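Local atomic coordinates of LbaCas13a H328A (C2c2) (Lachnospiraceae bacterium NK4A179, PDB entry 5WLH), a protein that binds a precursor CRISPR RNA and probably acts as a guide-directed, RNA-targeting nuclease that cleaves at adenosines. Residues 485-491 with 942-947; 932-936 with 948-952. All coordinates share one frame; numbering follows the deposited sequence.

Contact 1: residues 485-491 with 942-947; sequences SSFDYEL and TGTEIN. With nucleotides of chain B.
Phe487 has CG anti to its carbonyl carbon (chi1 -56°), which swings the ring off the first helical turn toward Thr942 and Thr944, while Ile946, with CG1 anti to its backbone N (chi1 -164°), sends CD1 back to the helix. There CD1 lies 3.7 Å from Phe487 CB and meets Leu491 CD1 tip to tip. Farther out, Phe487 CE2 is 3.5 Å from Thr944 OG1, which comes in obliquely. Gly943, with positive phi, closes the end of helix 915-941 in a Schellman motif. Ser485 and Asp488 form a capping box: Asp488 N donates to Ser485 OG (3.0 Å), and Ser485 N meets Asp488 OD2 (2.9 Å) from above the carboxylate plane. Asp488 OD1 accepts from two waters, one 2.6 Å away that also takes the N-H of Asn947; a third lies within reach of OD1, Ser485 OG and Glu945 O. On another side of the helix, A25 O2' of chain B donates to Glu490 OE1 (2.5 Å), an oxygen also salt-bridged to Arg938. The start of helix 486-517 is thus capped by its own residues, joined to the loop by apolar groups and water, and in contact with guide RNA.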
loop_
_atom_site.group_PDB
_atom_site.type_symbol
_atom_site.label_atom_id
_atom_site.label_comp_id
_atom_site.label_asym_id
_atom_site.label_seq_id
_atom_site.Cartn_x
_atom_site.Cartn_y
_atom_site.Cartn_z
ATOM N N SER A 485 -10.455 16.630 -13.012
ATOM C CA SER A 485 -9.054 16.591 -13.401
ATOM C C SER A 485 -8.336 15.462 -12.675
ATOM O O SER A 485 -8.812 14.929 -11.670
ATOM C CB SER A 485 -8.364 17.919 -13.078
ATOM O OG SER A 485 -8.107 17.996 -11.673
ATOM N N SER A 486 -7.155 15.117 -13.177
ATOM C CA SER A 486 -6.366 14.121 -12.464
ATOM C C SER A 486 -5.953 14.632 -11.087
ATOM O O SER A 486 -5.924 13.866 -10.128
ATOM C CB SER A 486 -5.151 13.702 -13.297
ATOM O OG SER A 486 -4.373 14.820 -13.687
ATOM N N PHE A 487 -5.677 15.937 -10.957
ATOM C CA PHE A 487 -5.328 16.487 -9.652
ATOM C C PHE A 487 -6.465 16.284 -8.655
ATOM O O PHE A 487 -6.217 16.031 -7.469
ATOM C CB PHE A 487 -5.009 17.982 -9.774
ATOM C CG PHE A 487 -3.922 18.277 -10.755
ATOM C CD1 PHE A 487 -2.593 18.073 -10.409
ATOM C CD2 PHE A 487 -4.221 18.735 -12.020
ATOM C CE1 PHE A 487 -1.563 18.327 -11.317
ATOM C CE2 PHE A 487 -3.211 18.997 -12.936
ATOM C CZ PHE A 487 -1.873 18.811 -12.577
ATOM N N ASP A 488 -7.719 16.420 -9.121
ATOM C CA ASP A 488 -8.874 16.178 -8.253
ATOM C C ASP A 488 -8.802 14.795 -7.627
ATOM O O ASP A 488 -9.090 14.614 -6.438
ATOM C CB ASP A 488 -10.187 16.290 -9.048
ATOM C CG ASP A 488 -10.513 17.707 -9.467
ATOM O OD1 ASP A 488 -10.135 18.642 -8.752
ATOM O OD2 ASP A 488 -11.178 17.870 -10.502
ATOM N N TYR A 489 -8.470 13.793 -8.441
ATOM C CA TYR A 489 -8.418 12.429 -7.926
ATOM C C TYR A 489 -7.189 12.198 -7.062
ATOM O O TYR A 489 -7.222 11.363 -6.151
ATOM C CB TYR A 489 -8.477 11.444 -9.085
ATOM C CG TYR A 489 -9.898 10.986 -9.397
ATOM C CD1 TYR A 489 -10.983 11.824 -9.174
ATOM C CD2 TYR A 489 -10.136 9.722 -9.914
ATOM C CE1 TYR A 489 -12.288 11.393 -9.450
ATOM C CE2 TYR A 489 -11.428 9.281 -10.205
ATOM C CZ TYR A 489 -12.492 10.122 -9.968
ATOM O OH TYR A 489 -13.749 9.673 -10.252
ATOM N N GLU A 490 -6.090 12.903 -7.330
ATOM C CA GLU A 490 -4.970 12.832 -6.401
ATOM C C GLU A 490 -5.391 13.303 -5.008
ATOM O O GLU A 490 -5.056 12.671 -3.998
ATOM C CB GLU A 490 -3.802 13.659 -6.935
ATOM C CG GLU A 490 -3.159 13.080 -8.179
ATOM C CD GLU A 490 -1.877 13.798 -8.504
ATOM O OE1 GLU A 490 -0.792 13.297 -8.113
ATOM O OE2 GLU A 490 -1.977 14.886 -9.122
ATOM N N LEU A 491 -6.152 14.393 -4.939
ATOM C CA LEU A 491 -6.646 14.869 -3.648
ATOM C C LEU A 491 -7.542 13.830 -2.982
ATOM O O LEU A 491 -7.423 13.587 -1.775
ATOM C CB LEU A 491 -7.409 16.180 -3.830
ATOM C CG LEU A 491 -6.577 17.424 -4.187
ATOM C CD1 LEU A 491 -7.530 18.557 -4.522
ATOM C CD2 LEU A 491 -5.684 17.818 -3.026
ATOM N N THR A 942 0.751 24.182 -13.442
ATOM C CA THR A 942 0.105 23.899 -14.714
ATOM C C THR A 942 -1.109 24.763 -14.977
ATOM O O THR A 942 -1.764 24.577 -16.004
ATOM C CB THR A 942 -0.317 22.432 -14.800
ATOM O OG1 THR A 942 -1.301 22.154 -13.802
ATOM C CG2 THR A 942 0.877 21.547 -14.611
ATOM N N GLY A 943 -1.415 25.683 -14.075
ATOM C CA GLY A 943 -2.548 26.567 -14.257
ATOM C C GLY A 943 -3.875 25.858 -14.229
ATOM O O GLY A 943 -4.823 26.286 -14.896
ATOM N N THR A 944 -3.975 24.782 -13.458
ATOM C CA THR A 944 -5.191 23.993 -13.401
ATOM C C THR A 944 -6.032 24.494 -12.239
ATOM O O THR A 944 -5.575 24.462 -11.091
ATOM C CB THR A 944 -4.866 22.505 -13.237
ATOM O OG1 THR A 944 -3.991 22.097 -14.297
ATOM C CG2 THR A 944 -6.137 21.664 -13.299
ATOM N N GLU A 945 -7.227 25.003 -12.548
ATOM C CA GLU A 945 -8.194 25.351 -11.517
ATOM C C GLU A 945 -8.454 24.147 -10.644
ATOM O O GLU A 945 -8.671 23.042 -11.146
ATOM C CB GLU A 945 -9.532 25.789 -12.122
ATOM C CG GLU A 945 -9.491 26.998 -13.035
ATOM C CD GLU A 945 -9.533 26.603 -14.506
ATOM O OE1 GLU A 945 -10.478 27.043 -15.204
ATOM O OE2 GLU A 945 -8.657 25.832 -14.964
ATOM N N ILE A 946 -8.497 24.369 -9.340
ATOM C CA ILE A 946 -8.679 23.263 -8.420
ATOM C C ILE A 946 -9.519 23.733 -7.242
ATOM O O ILE A 946 -9.192 24.730 -6.584
ATOM C CB ILE A 946 -7.328 22.673 -7.972
ATOM C CG1 ILE A 946 -7.518 21.300 -7.348
ATOM C CG2 ILE A 946 -6.531 23.626 -7.084
ATOM C CD1 ILE A 946 -6.268 20.472 -7.404
ATOM N N ASN A 947 -10.635 23.057 -7.018
ATOM C CA ASN A 947 -11.454 23.343 -5.856
ATOM C C ASN A 947 -10.716 22.875 -4.612
ATOM O O ASN A 947 -10.274 21.722 -4.534
ATOM C CB ASN A 947 -12.812 22.657 -5.986
ATOM C CG ASN A 947 -13.683 22.850 -4.758
ATOM O OD1 ASN A 947 -13.993 21.891 -4.047
ATOM N ND2 ASN A 947 -14.086 24.092 -4.503
ATOM P P A B 26 -2.109 7.182 -8.190
ATOM O OP1 A B 26 -2.629 6.308 -7.110
ATOM O OP2 A B 26 -1.411 6.648 -9.381
ATOM O "O5'" A B 26 -3.312 8.067 -8.723
ATOM C "C5'" A B 26 -4.318 8.583 -7.855
ATOM C "C4'" A B 26 -5.587 8.809 -8.638
ATOM O "O4'" A B 26 -5.370 9.907 -9.567
ATOM C "C3'" A B 26 -6.004 7.616 -9.489
ATOM O "O3'" A B 26 -7.418 7.628 -9.647
ATOM C "C2'" A B 26 -5.336 7.926 -10.824
ATOM O "O2'" A B 26 -5.874 7.260 -11.946
ATOM C "C1'" A B 26 -5.494 9.447 -10.901
ATOM N N9 A B 26 -4.414 10.054 -11.672
ATOM C C8 A B 26 -3.200 10.474 -11.190
ATOM N N7 A B 26 -2.404 10.928 -12.140
ATOM C C5 A B 26 -3.153 10.793 -13.289
ATOM C C6 A B 26 -2.858 11.119 -14.626
ATOM N N6 A B 26 -1.672 11.641 -14.977
ATOM N N1 A B 26 -3.791 10.849 -15.551
ATOM C C2 A B 26 -4.967 10.320 -15.166
ATOM N N3 A B 26 -5.352 9.981 -13.936
ATOM C C4 A B 26 -4.390 10.255 -13.033
ATOM P P A B 25 2.304 9.101 -11.382
ATOM O OP1 A B 25 2.353 10.549 -11.742
ATOM O OP2 A B 25 3.328 8.175 -11.915
ATOM O "O5'" A B 25 2.329 9.021 -9.799
ATOM C "C5'" A B 25 2.109 7.796 -9.112
ATOM C "C4'" A B 25 1.188 7.996 -7.939
ATOM O "O4'" A B 25 1.884 8.705 -6.876
ATOM C "C3'" A B 25 -0.077 8.806 -8.236
ATOM O "O3'" A B 25 -1.155 8.250 -7.495
ATOM C "C2'" A B 25 0.236 10.169 -7.638
ATOM O "O2'" A B 25 -0.907 10.915 -7.266
ATOM C "C1'" A B 25 1.063 9.767 -6.428
ATOM N N9 A B 25 1.869 10.853 -5.884
ATOM C C8 A B 25 2.428 11.904 -6.570
ATOM N N7 A B 25 3.044 12.761 -5.790
ATOM C C5 A B 25 2.863 12.233 -4.520
ATOM C C6 A B 25 3.279 12.672 -3.257
ATOM N N6 A B 25 3.990 13.788 -3.086
ATOM N N1 A B 25 2.927 11.937 -2.183
ATOM C C2 A B 25 2.212 10.819 -2.360
ATOM N N3 A B 25 1.762 10.311 -3.508
ATOM C C4 A B 25 2.130 11.070 -4.554
ATOM P P U B 27 -8.219 6.249 -9.817
ATOM O OP1 U B 27 -7.833 5.617 -11.076
ATOM O OP2 U B 27 -9.671 6.476 -9.585
ATOM O "O5'" U B 27 -7.662 5.366 -8.627
ATOM C "C5'" U B 27 -8.225 4.103 -8.339
ATOM C "C4'" U B 27 -7.188 3.263 -7.653
ATOM O "O4'" U B 27 -6.237 2.799 -8.643
ATOM C "C3'" U B 27 -6.356 4.003 -6.586
ATOM O "O3'" U B 27 -6.159 3.146 -5.479
ATOM C "C2'" U B 27 -5.001 4.163 -7.267
ATOM O "O2'" U B 27 -3.906 4.281 -6.377
ATOM C "C1'" U B 27 -4.961 2.874 -8.071
ATOM N N1 U B 27 -3.906 2.758 -9.084
ATOM C C2 U B 27 -3.448 1.468 -9.336
ATOM O O2 U B 27 -3.945 0.486 -8.819
ATOM N N3 U B 27 -2.415 1.372 -10.244
ATOM C C4 U B 27 -1.809 2.428 -10.890
ATOM O O4 U B 27 -0.879 2.202 -11.676
ATOM C C5 U B 27 -2.324 3.722 -10.545
ATOM C C6 U B 27 -3.325 3.850 -9.670
HETATM O O HOH W 1 -8.848 20.355 -10.683
HETATM O O HOH W 2 -11.050 18.742 -6.095
HETATM O O HOH W 3 -11.444 20.899 -8.454
#

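Contact 2: residues 932-936 with 948-952. With nucleotides of chain B.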
loop_
_atom_site.group_PDB
_atom_site.type_symbol
_atom_site.label_atom_id
_atom_site.label_comp_id
_atom_site.label_asym_id
_atom_site.label_seq_id
_atom_site.Cartn_x
_atom_site.Cartn_y
_atom_site.Cartn_z
ATOM N N VAL A 932 -0.933 16.490 -0.288
ATOM C CA VAL A 932 -1.867 17.556 -0.630
ATOM C C VAL A 932 -1.103 18.788 -1.100
ATOM O O VAL A 932 -1.472 19.424 -2.091
ATOM C CB VAL A 932 -2.778 17.861 0.573
ATOM C CG1 VAL A 932 -3.580 19.137 0.340
ATOM C CG2 VAL A 932 -3.718 16.661 0.862
ATOM N N TRP A 933 -0.024 19.142 -0.398
ATOM C CA TRP A 933 0.786 20.280 -0.829
ATOM C C TRP A 933 1.320 20.061 -2.239
ATOM O O TRP A 933 1.292 20.972 -3.077
ATOM C CB TRP A 933 1.929 20.486 0.170
ATOM C CG TRP A 933 3.045 21.434 -0.257
ATOM C CD1 TRP A 933 3.116 22.790 -0.018
ATOM C CD2 TRP A 933 4.247 21.087 -0.946
ATOM N NE1 TRP A 933 4.291 23.300 -0.532
ATOM C CE2 TRP A 933 4.994 22.280 -1.119
ATOM C CE3 TRP A 933 4.764 19.891 -1.451
ATOM C CZ2 TRP A 933 6.231 22.298 -1.758
ATOM C CZ3 TRP A 933 5.985 19.912 -2.097
ATOM C CH2 TRP A 933 6.711 21.114 -2.243
ATOM N N ASP A 934 1.793 18.849 -2.521
ATOM C CA ASP A 934 2.413 18.581 -3.812
ATOM C C ASP A 934 1.391 18.642 -4.941
ATOM O O ASP A 934 1.699 19.105 -6.048
ATOM C CB ASP A 934 3.101 17.216 -3.769
ATOM C CG ASP A 934 3.963 16.972 -4.985
ATOM O OD1 ASP A 934 4.980 17.684 -5.136
ATOM O OD2 ASP A 934 3.628 16.077 -5.787
ATOM N N ILE A 935 0.170 18.180 -4.680
ATOM C CA ILE A 935 -0.886 18.250 -5.689
ATOM C C ILE A 935 -1.211 19.697 -6.018
ATOM O O ILE A 935 -1.332 20.075 -7.190
ATOM C CB ILE A 935 -2.146 17.519 -5.213
ATOM C CG1 ILE A 935 -1.862 16.025 -4.986
ATOM C CG2 ILE A 935 -3.260 17.707 -6.265
ATOM C CD1 ILE A 935 -2.863 15.379 -4.028
ATOM N N TYR A 936 -1.418 20.513 -4.984
ATOM C CA TYR A 936 -1.738 21.908 -5.236
ATOM C C TYR A 936 -0.579 22.600 -5.936
ATOM O O TYR A 936 -0.786 23.453 -6.805
ATOM C CB TYR A 936 -2.085 22.594 -3.926
ATOM C CG TYR A 936 -3.508 22.300 -3.495
ATOM C CD1 TYR A 936 -4.585 22.631 -4.312
ATOM C CD2 TYR A 936 -3.772 21.667 -2.293
ATOM C CE1 TYR A 936 -5.884 22.351 -3.928
ATOM C CE2 TYR A 936 -5.076 21.389 -1.899
ATOM C CZ TYR A 936 -6.117 21.729 -2.718
ATOM O OH TYR A 936 -7.407 21.457 -2.332
ATOM N N HIS A 948 -10.558 23.778 -3.650
ATOM C CA HIS A 948 -9.855 23.477 -2.407
ATOM C C HIS A 948 -10.771 22.850 -1.361
ATOM O O HIS A 948 -10.735 23.223 -0.184
ATOM C CB HIS A 948 -9.190 24.743 -1.881
ATOM C CG HIS A 948 -8.173 25.321 -2.819
ATOM N ND1 HIS A 948 -6.832 25.003 -2.756
ATOM C CD2 HIS A 948 -8.301 26.193 -3.847
ATOM C CE1 HIS A 948 -6.180 25.656 -3.703
ATOM N NE2 HIS A 948 -7.049 26.385 -4.379
ATOM N N SER A 949 -11.599 21.885 -1.775
ATOM C CA SER A 949 -12.404 21.123 -0.822
ATOM C C SER A 949 -11.526 20.418 0.200
ATOM O O SER A 949 -11.945 20.201 1.344
ATOM C CB SER A 949 -13.268 20.097 -1.557
ATOM O OG SER A 949 -12.501 18.970 -1.967
ATOM N N ILE A 950 -10.318 20.046 -0.201
ATOM C CA ILE A 950 -9.339 19.440 0.682
ATOM C C ILE A 950 -8.278 20.505 0.947
ATOM O O ILE A 950 -7.557 20.919 0.032
ATOM C CB ILE A 950 -8.763 18.158 0.065
ATOM C CG1 ILE A 950 -9.811 17.035 0.156
ATOM C CG2 ILE A 950 -7.481 17.739 0.760
ATOM C CD1 ILE A 950 -10.015 16.232 -1.112
ATOM N N ALA A 951 -8.206 20.982 2.187
ATOM C CA ALA A 951 -7.293 22.062 2.527
ATOM C C ALA A 951 -5.875 21.535 2.740
ATOM O O ALA A 951 -5.656 20.363 3.059
ATOM C CB ALA A 951 -7.766 22.787 3.782
ATOM N N GLU A 952 -4.899 22.431 2.573
ATOM C CA GLU A 952 -3.515 22.076 2.873
ATOM C C GLU A 952 -3.208 22.097 4.366
ATOM O O GLU A 952 -2.275 21.412 4.803
ATOM C CB GLU A 952 -2.541 23.023 2.153
ATOM C CG GLU A 952 -2.472 22.830 0.651
ATOM C CD GLU A 952 -1.617 23.880 -0.041
ATOM O OE1 GLU A 952 -0.411 23.956 0.266
ATOM O OE2 GLU A 952 -2.156 24.635 -0.882
ATOM P P A B 25 2.304 9.101 -11.382
ATOM O OP1 A B 25 2.353 10.549 -11.742
ATOM O OP2 A B 25 3.328 8.175 -11.915
ATOM O "O5'" A B 25 2.329 9.021 -9.799
ATOM C "C5'" A B 25 2.109 7.796 -9.112
ATOM C "C4'" A B 25 1.188 7.996 -7.939
ATOM O "O4'" A B 25 1.884 8.705 -6.876
ATOM C "C3'" A B 25 -0.077 8.806 -8.236
ATOM O "O3'" A B 25 -1.155 8.250 -7.495
ATOM C "C2'" A B 25 0.236 10.169 -7.638
ATOM O "O2'" A B 25 -0.907 10.915 -7.266
ATOM C "C1'" A B 25 1.063 9.767 -6.428
ATOM N N9 A B 25 1.869 10.853 -5.884
ATOM C C8 A B 25 2.428 11.904 -6.570
ATOM N N7 A B 25 3.044 12.761 -5.790
ATOM C C5 A B 25 2.863 12.233 -4.520
ATOM C C6 A B 25 3.279 12.672 -3.257
ATOM N N6 A B 25 3.990 13.788 -3.086
ATOM N N1 A B 25 2.927 11.937 -2.183
ATOM C C2 A B 25 2.212 10.819 -2.360
ATOM N N3 A B 25 1.762 10.311 -3.508
ATOM C C4 A B 25 2.130 11.070 -4.554
HETATM O O HOH W 4 1.103 23.753 -2.682
#
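Tyr936 reaches from helix 915-941 into the following loop and carries His948 and Glu952 on the same side of its ring plane, the imidazole nearer the hydroxyl, the glutamate nearer CB. The tyrosine and imidazole planes are near parallel, 18° apart with centroids at 4.5 Å, yet so far slid that the rings barely overlap; the closest atoms are Tyr936 CE1 and His948 ND1. Glu952 crosses obliquely, placing CG 3.4 Å from Tyr936 CD2 and holding its carboxylate 23° from the ring plane. Its chain runs extended beyond CG, which carries the carboxylate across the helix, with Glu952 OE1 3.7 Å from Trp933 CD1. Water 4 donates to Trp933 O (2.8 Å) and, weakly, to Glu952 OE1. At its far end, the phenol meets Ile950 O at the ring edge, in plane, and Tyr936 OH donates to that carbonyl; the modelled 2.4 Å is very short and its exact length doubtful. One turn earlier, Val932 CG2 packs on Ile950 CG2 (3.9 Å), and Val932 CG1 touches Ala951 O and Glu952 CG. A phenylalanine in place of Tyr936 would probably leave Ile950 O without its hydroxyl mate and the loop tied at this point by packing alone. Asp934 points away from the loop, its OD2 3.4 Å from A25 N7 of chain B, and is salt-bridged to Arg937 and Arg938. The helix therefore divides its chemistry: one flank holds the returning chain through a phenol-carbonyl bond and mixed polar and apolar packing, while Asp934 lies beside the adenine of A25 of chain B.

How the contacts relate
From the N terminus, 485-491 comes first, opening helix 486-517; about 440 residues later the chain passes through 932-936 near the end of helix 915-941, then 942-947 and 948-952. Contact 1 closes an excursion of 450 residues, nearly half of it helical and without strands, whereas contact 2 closes a short loop with 11 residues between its segments. Their segments alternate, so the two closures cross. Their centres are about 9 Å apart and they touch directly: Ile935 CD1 packs on Glu490 C at 3.4 Å, and Tyr936 CE1 on Ile946 CG2 at 3.5 Å. Together they tie two helices and one connecting loop into a single unit beside nucleotide A25 of chain B.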